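Local coordinates for nitroreductase (Desulfitobacterium hafniense, PDB 3PXV), which binds flavin mononucleotide and probably acts as a flavin-dependent oxidoreductase of the nitroreductase type, at residues B[7-10]-B[11-14]; B[39-42]-B[43-46]; B[144-147]-B[148-152]. One frame throughout, in Å; residues are numbered along the deposited sequence.

Contacts 1 and 2 both touch a flavin, but not the same molecule. In contact 1 Arg13 grips the phosphate of a flavin also hydrogen-bonded to Tyr91, Lys175 and His178 of the same chain. In contact 2 the turn at residues 39-46 packs on the second flavin, which the second subunit holds with its own Arg13, Ser15 and Tyr91. Each pocket therefore draws on both chains, and within one chain the two contacts lie about 24 Å apart between centres. Contact 3, at the start of helix 147-154, is remote from both: its centre is about 35 Å from that of contact 1 and 27 Å from that of contact 2.

Contact 1. Residues B[7-10]-B[11-14]; sequences LKVI and AERY. With FMN (flavin mononucleotide), chain F.
The amide N of Glu12 donates to Lys8 O at 2.8 Å, the shortest bond between 7-10 and 11-14. One residue earlier Ala11 N reaches Leu7 O at 3.0 Å, and one later the Arg13 N to Val9 O bond is weak, as the chain leaves helical geometry at Arg13. Glu12 folds back over this last turn: CG sits between its backbone N and carbonyl carbon (chi1 76°), which lays CG 3.3 Å from Lys8 O and carries the carboxylate across the Lys8 chain. There Lys8 NZ, brought round by a bend at its last torsion, makes a salt bridge to Glu12 OE1 at 3.3 Å, weak as a hydrogen bond. A water on the other carboxylate oxygen, 2.6 Å from Glu12 OE2, joins the pair by a weak bond from Lys8 NZ. Arg13 turns the opposite end of the segment toward the flavin. Its chain bends at chi2 and chi3, and the guanidinium meets the phosphate edge-on with two donors: NH1 bonds FMN O2P at 2.7 Å and NH2 bonds O3P at 3.0 Å. A second water, accepting from Arg13 NE at 2.8 Å, sits beside Ile10 O, where it can link the guanidinium to the helix end. Gln118 and His178 touch the arginine, as does Gln38 of the second subunit. Helix 5-12 thus ends at the phosphate-binding side of the FMN pocket of the nitroreductase fold.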
loop_
_atom_site.group_PDB
_atom_site.type_symbol
_atom_site.label_atom_id
_atom_site.label_comp_id
_atom_site.label_asym_id
_atom_site.label_seq_id
_atom_site.Cartn_x
_atom_site.Cartn_y
_atom_site.Cartn_z
ATOM N N LEU B 7 10.320 -7.353 -10.295
ATOM C CA LEU B 7 10.769 -7.984 -9.059
ATOM C C LEU B 7 12.134 -7.416 -8.644
ATOM O O LEU B 7 12.457 -7.407 -7.466
ATOM C CB LEU B 7 10.842 -9.507 -9.213
ATOM C CG LEU B 7 9.532 -10.264 -9.550
ATOM C CD1 LEU B 7 9.788 -11.769 -9.668
ATOM C CD2 LEU B 7 8.445 -10.011 -8.493
ATOM N N LYS B 8 12.946 -6.966 -9.599
ATOM C CA LYS B 8 14.261 -6.394 -9.248
ATOM C C LYS B 8 14.026 -5.019 -8.610
ATOM O O LYS B 8 14.646 -4.661 -7.592
ATOM C CB LYS B 8 15.167 -6.315 -10.476
ATOM C CG LYS B 8 16.521 -5.587 -10.289
ATOM C CD LYS B 8 17.482 -5.818 -11.497
ATOM C CE LYS B 8 18.730 -4.898 -11.482
ATOM N NZ LYS B 8 18.394 -3.479 -11.830
ATOM N N VAL B 9 13.064 -4.284 -9.179
ATOM C CA VAL B 9 12.704 -2.986 -8.657
ATOM C C VAL B 9 12.153 -3.128 -7.251
ATOM O O VAL B 9 12.470 -2.339 -6.385
ATOM C CB VAL B 9 11.739 -2.242 -9.598
ATOM C CG1 VAL B 9 11.102 -1.053 -8.882
ATOM C CG2 VAL B 9 12.510 -1.794 -10.881
ATOM N N ILE B 10 11.334 -4.141 -7.017
ATOM C CA ILE B 10 10.785 -4.384 -5.690
ATOM C C ILE B 10 11.939 -4.661 -4.729
ATOM O O ILE B 10 11.962 -4.095 -3.643
ATOM C CB ILE B 10 9.780 -5.564 -5.701
ATOM C CG1 ILE B 10 8.497 -5.134 -6.416
ATOM C CG2 ILE B 10 9.509 -6.066 -4.281
ATOM C CD1 ILE B 10 7.661 -6.281 -6.997
ATOM N N ALA B 11 12.917 -5.468 -5.162
ATOM C CA ALA B 11 14.035 -5.869 -4.316
ATOM C C ALA B 11 15.009 -4.743 -4.000
ATOM O O ALA B 11 15.541 -4.681 -2.882
ATOM C CB ALA B 11 14.815 -7.053 -4.929
ATOM N N GLU B 12 15.271 -3.886 -4.985
ATOM C CA GLU B 12 16.260 -2.826 -4.831
ATOM C C GLU B 12 15.757 -1.518 -4.216
ATOM O O GLU B 12 16.571 -0.692 -3.829
ATOM C CB GLU B 12 16.916 -2.534 -6.185
ATOM C CG GLU B 12 16.056 -1.717 -7.161
ATOM C CD GLU B 12 16.565 -1.771 -8.606
ATOM O OE1 GLU B 12 17.670 -2.306 -8.849
ATOM O OE2 GLU B 12 15.837 -1.291 -9.499
ATOM N N ARG B 13 14.435 -1.340 -4.129
ATOM C CA ARG B 13 13.850 -0.135 -3.595
ATOM C C ARG B 13 14.292 -0.010 -2.168
ATOM O O ARG B 13 14.181 -0.941 -1.408
ATOM C CB ARG B 13 12.346 -0.182 -3.639
ATOM C CG ARG B 13 11.659 1.069 -3.012
ATOM C CD ARG B 13 10.411 0.707 -2.165
ATOM N NE ARG B 13 10.812 -0.316 -1.207
ATOM C CZ ARG B 13 11.489 -0.103 -0.079
ATOM N NH1 ARG B 13 11.804 1.117 0.338
ATOM N NH2 ARG B 13 11.803 -1.129 0.674
ATOM N N TYR B 14 14.785 1.165 -1.804
ATOM C CA TYR B 14 15.313 1.399 -0.469
ATOM C C TYR B 14 14.878 2.809 -0.042
ATOM O O TYR B 14 14.499 3.630 -0.893
ATOM C CB TYR B 14 16.861 1.300 -0.499
ATOM C CG TYR B 14 17.553 2.471 -1.208
ATOM C CD1 TYR B 14 17.733 2.472 -2.582
ATOM C CD2 TYR B 14 18.033 3.571 -0.484
ATOM C CE1 TYR B 14 18.349 3.544 -3.236
ATOM C CE2 TYR B 14 18.660 4.650 -1.128
ATOM C CZ TYR B 14 18.810 4.630 -2.507
ATOM O OH TYR B 14 19.427 5.677 -3.155
HETATM N N1 FMN F . 11.561 6.946 7.231
HETATM C C2 FMN F . 11.962 8.191 7.673
HETATM O O2 FMN F . 13.148 8.506 7.746
HETATM N N3 FMN F . 11.018 9.107 8.044
HETATM C C4 FMN F . 9.676 8.819 7.995
HETATM O O4 FMN F . 8.890 9.685 8.350
HETATM C C4A FMN F . 9.270 7.561 7.547
HETATM N N5 FMN F . 7.948 7.225 7.472
HETATM C C5A FMN F . 7.558 6.099 6.791
HETATM C C6 FMN F . 6.205 5.910 6.499
HETATM C C7 FMN F . 5.776 4.785 5.807
HETATM C C7M FMN F . 4.332 4.633 5.516
HETATM C C8 FMN F . 6.708 3.837 5.414
HETATM C C8M FMN F . 6.312 2.612 4.673
HETATM C C9 FMN F . 8.065 4.020 5.701
HETATM C C9A FMN F . 8.502 5.164 6.398
HETATM N N10 FMN F . 9.834 5.379 6.710
HETATM C C10 FMN F . 10.226 6.622 7.161
HETATM C "C1'" FMN F . 10.867 4.543 6.013
HETATM C "C2'" FMN F . 11.087 3.255 6.789
HETATM O "O2'" FMN F . 11.917 3.543 7.898
HETATM C "C3'" FMN F . 11.702 2.208 5.865
HETATM O "O3'" FMN F . 10.831 1.901 4.798
HETATM C "C4'" FMN F . 11.987 0.931 6.636
HETATM O "O4'" FMN F . 12.940 1.254 7.601
HETATM C "C5'" FMN F . 12.505 -0.195 5.741
HETATM O "O5'" FMN F . 13.676 0.224 5.065
HETATM P P FMN F . 13.716 0.333 3.464
HETATM O O1P FMN F . 15.020 0.969 3.106
HETATM O O2P FMN F . 12.572 1.199 2.902
HETATM O O3P FMN F . 13.653 -1.081 2.989
HETATM O O HOH W 1 16.467 -1.086 -11.975
HETATM O O HOH W 2 9.919 -2.883 -2.041
HETATM O O HOH W 3 13.111 -3.338 -1.100
#

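Contact 2. Residues B[39-42]-B[43-46]; sequences APSG and MNRQ. With FMN (flavin mononucleotide), chain E.
Met43, modelled as selenomethionine, is the third residue of a type II beta turn, Ser41 to Asn44, with Gly42 before it, in the loop that carries helix 26-36 into strand 50-53. Asn44 closes that turn with its N on Ser41 O at 2.7 Å, the donor standing above the carbonyl plane. Both Met43 and Asn44 have left-handed backbone angles, so a type I' turn, Gly42 to Arg45, overlaps the first. The Asn44 side chain, CG anti to its own N (chi1 -167°), lies along the ribityl chain of the flavin, with CB 3.6 Å from FMN O4'. Arg45 completes the second turn: its N bonds Gly42 O at 3.2 Å, nearly straight at 168°. The chain of Arg45 then curls over the same oxygen, and Gly42 O lies 2.9 Å above the centre of the guanidinium face, a position at which none of the guanidinium N-H groups is aimed at it. The charged end is instead paired through Arg45 NH1 with Asp112, which also takes the N-H of Gly42 and so fixes both sides of the turn to helix 106-126. Gln46 brings the chain back to the start, its N donating to Ser41 OG at 3.0 Å, while its side-chain oxygen meets Lys184 of the second subunit. A water held between Ala39 O and Ser41 OG also donates to Asn44 OD1 at 2.7 Å, and that same oxygen receives Gln46 NE2 at 2.8 Å, almost in line at 171°.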
loop_
_atom_site.group_PDB
_atom_site.type_symbol
_atom_site.label_atom_id
_atom_site.label_comp_id
_atom_site.label_asym_id
_atom_site.label_seq_id
_atom_site.Cartn_x
_atom_site.Cartn_y
_atom_site.Cartn_z
ATOM N N ALA B 39 -3.169 3.060 -9.124
ATOM C CA ALA B 39 -3.268 2.244 -7.924
ATOM C C ALA B 39 -4.711 1.778 -7.717
ATOM O O ALA B 39 -5.651 2.526 -7.956
ATOM C CB ALA B 39 -2.793 3.046 -6.689
ATOM N N PRO B 40 -4.894 0.533 -7.287
ATOM C CA PRO B 40 -6.249 0.120 -6.987
ATOM C C PRO B 40 -6.683 0.651 -5.621
ATOM O O PRO B 40 -5.846 0.947 -4.772
ATOM C CB PRO B 40 -6.159 -1.406 -6.948
ATOM C CG PRO B 40 -4.747 -1.691 -6.584
ATOM C CD PRO B 40 -3.929 -0.578 -7.174
ATOM N N SER B 41 -7.988 0.757 -5.437
ATOM C CA SER B 41 -8.544 1.203 -4.185
ATOM C C SER B 41 -9.861 0.480 -3.916
ATOM O O SER B 41 -10.626 0.205 -4.863
ATOM C CB SER B 41 -8.769 2.714 -4.249
ATOM O OG SER B 41 -9.796 3.028 -5.159
ATOM N N GLY B 42 -10.118 0.147 -2.651
ATOM C CA GLY B 42 -11.381 -0.524 -2.251
ATOM C C GLY B 42 -12.610 0.186 -2.805
ATOM O O GLY B 42 -12.719 1.390 -2.659
HETATM N N MSE B 43 -13.522 -0.556 -3.445
HETATM C CA MSE B 43 -14.719 0.001 -4.134
HETATM C C MSE B 43 -14.342 1.037 -5.225
HETATM O O MSE B 43 -15.196 1.785 -5.652
HETATM C CB MSE B 43 -15.669 0.713 -3.169
HETATM C CG MSE B 43 -16.061 -0.021 -1.886
HETATM SE SE MSE B 43 -17.482 -1.320 -2.056
HETATM C CE MSE B 43 -16.619 -2.653 -3.198
ATOM N N ASN B 44 -13.088 1.066 -5.670
ATOM C CA ASN B 44 -12.594 2.100 -6.607
ATOM C C ASN B 44 -12.920 3.535 -6.129
ATOM O O ASN B 44 -13.074 4.453 -6.944
ATOM C CB ASN B 44 -13.118 1.913 -8.044
ATOM C CG ASN B 44 -12.355 2.776 -9.048
ATOM O OD1 ASN B 44 -11.134 2.967 -8.917
ATOM N ND2 ASN B 44 -13.053 3.311 -10.031
ATOM N N ARG B 45 -13.020 3.706 -4.809
ATOM C CA ARG B 45 -13.404 4.989 -4.189
ATOM C C ARG B 45 -12.337 6.078 -4.359
ATOM O O ARG B 45 -12.650 7.246 -4.261
ATOM C CB ARG B 45 -13.733 4.798 -2.697
ATOM C CG ARG B 45 -12.507 4.442 -1.830
ATOM C CD ARG B 45 -12.831 4.374 -0.344
ATOM N NE ARG B 45 -13.598 3.176 0.026
ATOM C CZ ARG B 45 -13.057 1.982 0.284
ATOM N NH1 ARG B 45 -11.736 1.816 0.182
ATOM N NH2 ARG B 45 -13.842 0.939 0.619
ATOM N N GLN B 46 -11.079 5.686 -4.584
ATOM C CA GLN B 46 -9.989 6.641 -4.820
ATOM C C GLN B 46 -10.124 7.866 -3.909
ATOM O O GLN B 46 -10.130 9.007 -4.366
ATOM C CB GLN B 46 -9.965 7.061 -6.304
ATOM C CG GLN B 46 -9.773 5.889 -7.310
ATOM C CD GLN B 46 -9.719 6.348 -8.774
ATOM O OE1 GLN B 46 -9.352 7.508 -9.094
ATOM N NE2 GLN B 46 -10.084 5.440 -9.673
HETATM N N1 FMN E . -12.829 -6.495 -4.978
HETATM C C2 FMN E . -13.648 -7.585 -4.701
HETATM O O2 FMN E . -14.270 -8.141 -5.623
HETATM N N3 FMN E . -13.757 -8.041 -3.394
HETATM C C4 FMN E . -13.051 -7.390 -2.381
HETATM O O4 FMN E . -13.171 -7.822 -1.225
HETATM C C4A FMN E . -12.219 -6.272 -2.678
HETATM N N5 FMN E . -11.494 -5.602 -1.704
HETATM C C5A FMN E . -10.496 -4.693 -2.061
HETATM C C6 FMN E . -9.606 -4.215 -1.092
HETATM C C7 FMN E . -8.589 -3.308 -1.407
HETATM C C7M FMN E . -7.640 -2.812 -0.358
HETATM C C8 FMN E . -8.481 -2.883 -2.711
HETATM C C8M FMN E . -7.414 -1.925 -3.095
HETATM C C9 FMN E . -9.368 -3.354 -3.690
HETATM C C9A FMN E . -10.383 -4.261 -3.389
HETATM N N10 FMN E . -11.308 -4.748 -4.349
HETATM C C10 FMN E . -12.121 -5.835 -4.005
HETATM C "C1'" FMN E . -11.159 -4.454 -5.806
HETATM C "C2'" FMN E . -11.522 -3.029 -6.202
HETATM O "O2'" FMN E . -12.879 -2.990 -6.573
HETATM C "C3'" FMN E . -10.663 -2.578 -7.405
HETATM O "O3'" FMN E . -9.306 -2.344 -7.035
HETATM C "C4'" FMN E . -11.226 -1.311 -8.034
HETATM O "O4'" FMN E . -12.520 -1.582 -8.543
HETATM C "C5'" FMN E . -10.297 -0.748 -9.119
HETATM O "O5'" FMN E . -10.302 -1.626 -10.214
HETATM P P FMN E . -8.981 -2.275 -10.742
HETATM O O1P FMN E . -9.477 -3.352 -11.681
HETATM O O2P FMN E . -8.236 -2.991 -9.645
HETATM O O3P FMN E . -8.171 -1.201 -11.446
HETATM O O HOH W 4 -8.682 2.424 -7.847
#

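Contact 3. Residues B[144-147]-B[148-152]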
loop_
_atom_site.group_PDB
_atom_site.type_symbol
_atom_site.label_atom_id
_atom_site.label_comp_id
_atom_site.label_asym_id
_atom_site.label_seq_id
_atom_site.Cartn_x
_atom_site.Cartn_y
_atom_site.Cartn_z
ATOM N N GLY B 144 -2.657 21.819 14.448
ATOM C CA GLY B 144 -3.946 22.324 14.010
ATOM C C GLY B 144 -3.915 23.827 13.710
ATOM O O GLY B 144 -4.823 24.362 13.058
ATOM N N LEU B 145 -2.860 24.504 14.159
ATOM C CA LEU B 145 -2.737 25.979 14.022
ATOM C C LEU B 145 -2.334 26.423 12.614
ATOM O O LEU B 145 -2.728 27.491 12.170
ATOM C CB LEU B 145 -1.765 26.522 15.075
ATOM C CG LEU B 145 -2.167 26.127 16.510
ATOM C CD1 LEU B 145 -1.193 26.576 17.596
ATOM C CD2 LEU B 145 -3.542 26.666 16.801
ATOM N N ARG B 146 -1.566 25.596 11.911
ATOM C CA ARG B 146 -1.204 25.886 10.540
ATOM C C ARG B 146 -1.772 24.853 9.566
ATOM O O ARG B 146 -1.448 24.885 8.380
ATOM C CB ARG B 146 0.315 26.009 10.400
ATOM C CG ARG B 146 0.895 27.141 11.238
ATOM C CD ARG B 146 2.317 27.453 10.893
ATOM N NE ARG B 146 2.462 28.077 9.582
ATOM C CZ ARG B 146 3.625 28.230 8.943
ATOM N NH1 ARG B 146 4.766 27.794 9.476
ATOM N NH2 ARG B 146 3.655 28.814 7.752
ATOM N N ALA B 147 -2.672 23.992 10.041
ATOM C CA ALA B 147 -3.234 22.923 9.196
ATOM C C ALA B 147 -4.063 23.411 8.004
ATOM O O ALA B 147 -3.896 22.891 6.884
ATOM C CB ALA B 147 -4.034 21.884 10.046
ATOM N N GLU B 148 -4.946 24.386 8.217
ATOM C CA GLU B 148 -5.790 24.892 7.120
ATOM C C GLU B 148 -4.945 25.622 6.082
ATOM O O GLU B 148 -5.183 25.491 4.897
ATOM C CB GLU B 148 -6.890 25.824 7.609
ATOM C CG GLU B 148 -7.973 26.066 6.540
ATOM C CD GLU B 148 -8.789 27.347 6.756
ATOM O OE1 GLU B 148 -8.385 28.208 7.585
ATOM O OE2 GLU B 148 -9.831 27.499 6.063
ATOM N N GLU B 149 -3.963 26.383 6.548
ATOM C CA GLU B 149 -3.026 27.081 5.688
ATOM C C GLU B 149 -2.285 26.113 4.763
ATOM O O GLU B 149 -2.334 26.264 3.538
ATOM C CB GLU B 149 -2.001 27.826 6.546
ATOM C CG GLU B 149 -0.907 28.564 5.778
ATOM C CD GLU B 149 0.174 29.129 6.707
ATOM O OE1 GLU B 149 -0.173 29.609 7.820
ATOM O OE2 GLU B 149 1.363 29.075 6.317
ATOM N N PHE B 150 -1.581 25.129 5.332
ATOM C CA PHE B 150 -0.876 24.191 4.484
ATOM C C PHE B 150 -1.864 23.453 3.582
ATOM O O PHE B 150 -1.544 23.173 2.442
ATOM C CB PHE B 150 -0.006 23.205 5.279
ATOM C CG PHE B 150 1.165 23.844 5.973
ATOM C CD1 PHE B 150 2.047 24.643 5.274
ATOM C CD2 PHE B 150 1.401 23.615 7.325
ATOM C CE1 PHE B 150 3.123 25.237 5.919
ATOM C CE2 PHE B 150 2.483 24.199 7.980
ATOM C CZ PHE B 150 3.343 25.007 7.282
ATOM N N SER B 151 -3.070 23.173 4.068
ATOM C CA SER B 151 -4.041 22.457 3.250
ATOM C C SER B 151 -4.391 23.238 2.002
ATOM O O SER B 151 -4.422 22.680 0.910
ATOM C CB SER B 151 -5.287 22.076 4.047
ATOM O OG SER B 151 -4.965 21.084 5.025
ATOM N N LYS B 152 -4.621 24.535 2.150
ATOM C CA LYS B 152 -4.964 25.365 1.006
ATOM C C LYS B 152 -3.760 25.568 0.107
ATOM O O LYS B 152 -3.871 25.546 -1.106
ATOM C CB LYS B 152 -5.525 26.719 1.454
ATOM C CG LYS B 152 -6.877 26.619 2.124
ATOM C CD LYS B 152 -7.420 27.997 2.530
ATOM C CE LYS B 152 -6.565 28.657 3.617
ATOM N NZ LYS B 152 -7.238 29.859 4.210
HETATM O O HOH W 5 -5.545 25.764 10.814
HETATM O O HOH W 6 -4.147 27.507 9.311
#
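Arg146 lies side by side with Glu149 and obliquely across Phe150, in the first turn of helix 147-154, where Arg146 is the N-cap residue. The guanidinium serves the two neighbours with different parts. Its edge faces the carboxylate: Arg146 NH2 donates to the syn side of Glu149 OE2 at 2.7 Å, close to the guanidinium plane, although the two flat groups are turned 53° apart. One of its faces takes the tip of the phenyl ring, with Phe150 CZ 3.6 Å from Arg146 CZ and the planes 43° apart, so the ring leans on the guanidinium and does not stack flat. A bend at chi3 (70°) swings the guanidinium round to meet both. The salt bridge belongs to a chain of charges, since Arg146 NH2 also pairs with Glu61 and Glu149 OE2 with Arg153. Phe150 is itself buried against Leu58 and Met62, which joins this helix start to helix 56-72. At the helix start Phe150 N points straight at Arg146 O, 3.1 Å away, and two waters accept from the amides just before it, Glu148 N and Glu149 N, each at 3.0 Å. The waters pass on to Gly144 O and Leu145 O. Farther along, Ala147 O is gripped twice by Ser151, whose N at 2.9 Å and OG at 2.8 Å approach from opposite faces of the carbonyl plane.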